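Local coordinates for protein unsaturated glucuronyl hydrolase (Streptococcus agalactiae, PDB 2ZZR) that hydrolyses unsaturated hyaluronan, chondroitin and heparin disaccharides, releasing the unsaturated uronic acid as a glycoside hydrolase of family 88, at residues L270-T275 / E329-A334; V197-F202 / R260-Y265. All blocks are in the same frame, centred on the assembly; numbering follows the deposited sequence.

Contact 1 (L270-T275 / E329-A334)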
# COMPACT_ATOMS: atom_id res chain seq x y z
N LEU A 270 5.79 16.75 3.75
CA LEU A 270 6.27 15.73 2.82
C LEU A 270 5.11 15.09 2.06
O LEU A 270 5.20 14.87 0.84
CB LEU A 270 7.10 14.68 3.56
CG LEU A 270 8.04 13.85 2.68
CD1 LEU A 270 9.14 14.74 2.06
CD2 LEU A 270 8.65 12.73 3.49
N PHE A 271 4.02 14.82 2.77
CA PHE A 271 2.78 14.35 2.14
C PHE A 271 2.27 15.31 1.08
O PHE A 271 1.90 14.89 -0.01
CB PHE A 271 1.67 14.12 3.18
CG PHE A 271 0.30 13.93 2.57
CD1 PHE A 271 -0.17 12.66 2.25
CD2 PHE A 271 -0.54 15.03 2.32
CE1 PHE A 271 -1.45 12.48 1.69
CE2 PHE A 271 -1.81 14.87 1.75
CZ PHE A 271 -2.26 13.58 1.44
N LYS A 272 2.23 16.60 1.42
CA LYS A 272 1.71 17.60 0.49
C LYS A 272 2.55 17.60 -0.79
O LYS A 272 2.00 17.62 -1.89
CB LYS A 272 1.67 18.98 1.16
CG LYS A 272 0.48 19.14 2.15
CD LYS A 272 0.74 20.20 3.25
CE LYS A 272 0.86 21.63 2.72
NZ LYS A 272 -0.39 22.20 2.15
N GLY A 273 3.86 17.52 -0.64
CA GLY A 273 4.77 17.48 -1.79
C GLY A 273 4.50 16.29 -2.69
O GLY A 273 4.27 16.45 -3.90
N MET A 274 4.51 15.09 -2.11
CA MET A 274 4.34 13.86 -2.89
C MET A 274 2.95 13.73 -3.51
O MET A 274 2.81 13.27 -4.64
CB MET A 274 4.65 12.61 -2.05
CG MET A 274 6.08 12.56 -1.51
SD MET A 274 6.60 10.90 -1.03
CE MET A 274 6.81 10.11 -2.64
N THR A 275 1.93 14.16 -2.77
CA THR A 275 0.56 14.05 -3.24
C THR A 275 0.28 15.04 -4.37
O THR A 275 -0.35 14.69 -5.37
CB THR A 275 -0.44 14.21 -2.07
OG1 THR A 275 -0.12 13.24 -1.07
CG2 THR A 275 -1.87 13.99 -2.54
N GLU A 329 -9.68 20.90 1.26
CA GLU A 329 -10.89 20.63 0.50
C GLU A 329 -10.58 20.05 -0.89
O GLU A 329 -11.26 19.12 -1.35
CB GLU A 329 -11.75 21.88 0.38
CG GLU A 329 -13.00 21.63 -0.43
CD GLU A 329 -14.08 22.62 -0.16
OE1 GLU A 329 -13.98 23.76 -0.67
OE2 GLU A 329 -15.05 22.26 0.55
N THR A 330 -9.54 20.58 -1.54
CA THR A 330 -9.08 20.01 -2.81
C THR A 330 -8.74 18.52 -2.68
O THR A 330 -9.17 17.72 -3.51
CB THR A 330 -7.90 20.80 -3.39
OG1 THR A 330 -8.27 22.18 -3.50
CG2 THR A 330 -7.53 20.28 -4.79
N TYR A 331 -7.99 18.16 -1.63
CA TYR A 331 -7.66 16.75 -1.39
C TYR A 331 -8.90 15.88 -1.20
O TYR A 331 -8.98 14.78 -1.74
CB TYR A 331 -6.73 16.58 -0.18
CG TYR A 331 -5.31 17.09 -0.34
CD1 TYR A 331 -4.73 17.89 0.65
CD2 TYR A 331 -4.54 16.78 -1.47
CE1 TYR A 331 -3.42 18.36 0.53
CE2 TYR A 331 -3.22 17.25 -1.60
CZ TYR A 331 -2.68 18.04 -0.59
OH TYR A 331 -1.39 18.52 -0.70
N LYS A 332 -9.87 16.38 -0.44
CA LYS A 332 -11.12 15.64 -0.23
C LYS A 332 -11.81 15.36 -1.56
O LYS A 332 -12.22 14.24 -1.84
CB LYS A 332 -12.07 16.41 0.70
CG LYS A 332 -13.39 15.70 0.96
CD LYS A 332 -14.48 16.71 1.31
CE LYS A 332 -15.85 16.05 1.41
NZ LYS A 332 -16.00 15.27 2.66
N TYR A 333 -11.93 16.40 -2.39
CA TYR A 333 -12.58 16.25 -3.67
C TYR A 333 -11.75 15.40 -4.62
O TYR A 333 -12.30 14.61 -5.38
CB TYR A 333 -12.95 17.61 -4.26
CG TYR A 333 -14.27 18.10 -3.72
CD1 TYR A 333 -14.35 18.70 -2.46
CD2 TYR A 333 -15.45 17.91 -4.44
CE1 TYR A 333 -15.57 19.13 -1.94
CE2 TYR A 333 -16.68 18.34 -3.93
CZ TYR A 333 -16.73 18.95 -2.69
OH TYR A 333 -17.94 19.36 -2.19
N ALA A 334 -10.43 15.53 -4.53
CA ALA A 334 -9.51 14.70 -5.33
C ALA A 334 -9.71 13.21 -5.06
O ALA A 334 -9.84 12.43 -6.00
CB ALA A 334 -8.06 15.11 -5.10
O HOH W 1 -0.90 21.16 -0.45
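Tyr331 reaches across from its helix and slides its ring under the rim of Phe271, whose CE2 stands over one face of the tyrosine, offset from the centre, 4.0 Å from Tyr331 CE1. The pair is T-shaped, with planes at 69° and centroids 5.4 Å apart. A long, rigid side chain suits this place, because the axes of segments 270-275 and 329-334 approach only to 12.9 Å and the whole side chain, out to its phenol oxygen, has to reach across to the other helix. Thr275 CG2 packs obliquely against the same ring, 3.7 Å from Tyr331 CE2. With the methyl anti to the backbone N, the hydroxyl OG1 turns back to its own helix and hydrogen-bonds Phe271 O; this leaves the apolar branch to the tyrosine and sets OG1 over the Phe271 ring.

At the far end the phenol oxygen lies against the backbone of the other helix, with Tyr331 OH 3.4 Å from Lys272 CA. One water donates to Tyr331 OH and accepts from Lys272 NZ, whose chain bends at chi3 and chi4 to curl round to it. The lysine also forms a salt bridge with Asp325, and the phenol a hydrogen bond with Asn276, so both polar ends are held.

Met317 touches Phe271 and Ile314 both Thr275 and Tyr331, so that helix 304-318 meets both sides of the contact; helix 245-262 packs on Thr275 through Ile252.

Contact 2 (V197-F202 / R260-Y265)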
# COMPACT_ATOMS: atom_id res chain seq x y z
N VAL A 197 13.48 1.43 15.41
CA VAL A 197 13.72 0.94 14.05
C VAL A 197 12.74 1.57 13.05
O VAL A 197 13.16 2.03 11.98
CB VAL A 197 13.67 -0.60 13.99
CG1 VAL A 197 13.57 -1.10 12.55
CG2 VAL A 197 14.88 -1.20 14.68
N ALA A 198 11.46 1.60 13.41
CA ALA A 198 10.44 2.20 12.54
C ALA A 198 10.74 3.68 12.26
O ALA A 198 10.70 4.14 11.11
CB ALA A 198 9.05 2.03 13.15
N VAL A 199 11.04 4.42 13.32
CA VAL A 199 11.32 5.85 13.19
C VAL A 199 12.58 6.10 12.36
O VAL A 199 12.56 6.93 11.44
CB VAL A 199 11.41 6.51 14.59
CG1 VAL A 199 11.94 7.94 14.47
CG2 VAL A 199 10.05 6.48 15.26
N ASN A 200 13.66 5.39 12.69
CA ASN A 200 14.92 5.52 11.95
C ASN A 200 14.73 5.21 10.49
O ASN A 200 15.21 5.94 9.62
CB ASN A 200 16.01 4.61 12.53
CG ASN A 200 16.54 5.10 13.86
OD1 ASN A 200 16.20 6.19 14.31
ND2 ASN A 200 17.38 4.29 14.50
N HIS A 201 14.02 4.11 10.22
CA HIS A 201 13.73 3.72 8.84
C HIS A 201 12.91 4.78 8.13
O HIS A 201 13.16 5.08 6.97
CB HIS A 201 13.00 2.38 8.75
CG HIS A 201 12.71 1.98 7.34
ND1 HIS A 201 13.58 1.21 6.60
CD2 HIS A 201 11.69 2.31 6.51
CE1 HIS A 201 13.09 1.05 5.38
NE2 HIS A 201 11.95 1.71 5.30
N PHE A 202 11.93 5.35 8.83
CA PHE A 202 11.14 6.40 8.22
C PHE A 202 12.02 7.56 7.74
O PHE A 202 11.92 7.98 6.60
CB PHE A 202 10.01 6.95 9.12
CG PHE A 202 9.25 8.04 8.44
CD1 PHE A 202 8.21 7.73 7.56
CD2 PHE A 202 9.66 9.37 8.56
CE1 PHE A 202 7.54 8.73 6.86
CE2 PHE A 202 9.00 10.37 7.87
CZ PHE A 202 7.94 10.06 7.01
N ARG A 260 0.71 9.02 12.01
CA ARG A 260 -0.15 8.63 13.15
C ARG A 260 0.69 8.39 14.39
O ARG A 260 0.30 8.75 15.50
CB ARG A 260 -0.88 7.32 12.87
CG ARG A 260 -1.84 7.31 11.71
CD ARG A 260 -2.39 5.89 11.56
NE ARG A 260 -1.33 4.92 11.28
CZ ARG A 260 -1.40 3.61 11.53
NH1 ARG A 260 -2.48 3.09 12.09
NH2 ARG A 260 -0.37 2.83 11.23
N LYS A 261 1.84 7.75 14.18
CA LYS A 261 2.65 7.21 15.26
C LYS A 261 3.81 8.12 15.65
O LYS A 261 4.48 7.88 16.67
CB LYS A 261 3.16 5.83 14.87
CG LYS A 261 2.08 4.88 14.37
CD LYS A 261 1.00 4.65 15.42
CE LYS A 261 -0.10 3.73 14.90
NZ LYS A 261 -1.15 3.56 15.96
N MET A 262 4.05 9.15 14.85
CA MET A 262 5.22 10.00 15.03
C MET A 262 4.85 11.45 15.26
O MET A 262 5.55 12.17 16.00
CB MET A 262 6.16 9.87 13.83
CG MET A 262 6.76 8.49 13.70
SD MET A 262 7.67 8.23 12.17
CE MET A 262 9.00 9.41 12.35
N LYS A 263 3.76 11.88 14.63
CA LYS A 263 3.22 13.23 14.78
C LYS A 263 4.26 14.33 14.55
O LYS A 263 4.35 15.31 15.30
CB LYS A 263 2.52 13.38 16.14
CG LYS A 263 1.25 12.53 16.27
CD LYS A 263 0.27 12.89 15.15
CE LYS A 263 -1.06 12.15 15.27
NZ LYS A 263 -2.10 13.05 15.86
N ASP A 264 5.05 14.14 13.50
CA ASP A 264 6.02 15.14 13.07
C ASP A 264 5.39 15.91 11.92
O ASP A 264 5.10 15.33 10.88
CB ASP A 264 7.31 14.43 12.64
CG ASP A 264 8.37 15.38 12.08
OD1 ASP A 264 8.16 16.61 12.04
OD2 ASP A 264 9.43 14.86 11.67
N TYR A 265 5.16 17.21 12.11
CA TYR A 265 4.53 18.03 11.07
C TYR A 265 5.31 18.04 9.74
O TYR A 265 4.72 18.26 8.68
CB TYR A 265 4.26 19.46 11.55
CG TYR A 265 3.47 20.27 10.55
CD1 TYR A 265 4.11 21.17 9.70
CD2 TYR A 265 2.09 20.10 10.42
CE1 TYR A 265 3.40 21.90 8.76
CE2 TYR A 265 1.36 20.82 9.48
CZ TYR A 265 2.03 21.71 8.65
OH TYR A 265 1.31 22.42 7.72
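Met262 extends from the end of helix 245-262 toward Val199 and Phe202 on helix 192-209, and it carries nearly all of this contact from its side. Its CB points at the opposing helix, and CG, anti to the carbonyl carbon (chi1 -66°), passes the valine at the outer limit of contact, 4.2 Å from Val199 CG2. SD then runs on to the phenylalanine, where the sulfur lies 4.1 Å from Phe202 CB and equally near CG. Measured to the ring centroid it is 4.6 Å away and 33° off the normal, an oblique Met-aromatic contact. The bend at chi3 (64°) swings the terminal methyl into the angle between the two partners: Met262 CE is 3.8 Å from Phe202 CD2 and 3.9 Å from Val199 CG1.

Methionine is unbranched and flexible, so a single chain can bridge two segments whose nearest CA atoms, those of Val199 and Met262, are 7.6 Å apart. Valine offers two short methyl branches beside it, while Phe202 projects its ring from the helix to meet the sulfur and methyl.

Phe183 of helix 180-189 and Gln267 of helix 265-280 also touch Met262. Just beyond it, Lys263 leaves helical geometry with positive phi, and Asp264 stands at the N-cap of the next helix, its OD1 accepting from Gln266 N and its OD2 bonded to Tyr203 OH, which ties the turn back to helix 192-209. This is plain helix-to-helix packing in the alpha barrel of a family 88 hydrolase, with a Met-aromatic contact at a helix end and an N-capped turn leading into the following helix.

Both contacts belong to the helical barrel and are joined by consecutive helices: 245-262 supplies the second side of contact 2, and after a short turn 265-280 supplies the first side of contact 1. Along the chain they run in series, contact 2 closing before contact 1 opens. Their centres are 20 Å apart and each is about 17 Å from the centre of the chain; their nearest atoms come within about 4 Å but do not touch. Helix 245-262 thus packs on helix 192-209 and its successor 265-280 on helix 328-346. Helix 245-262 also carries Trp250, a probable substrate-binding residue, whose side chain is about 11 Å from those of Phe202 and Thr275.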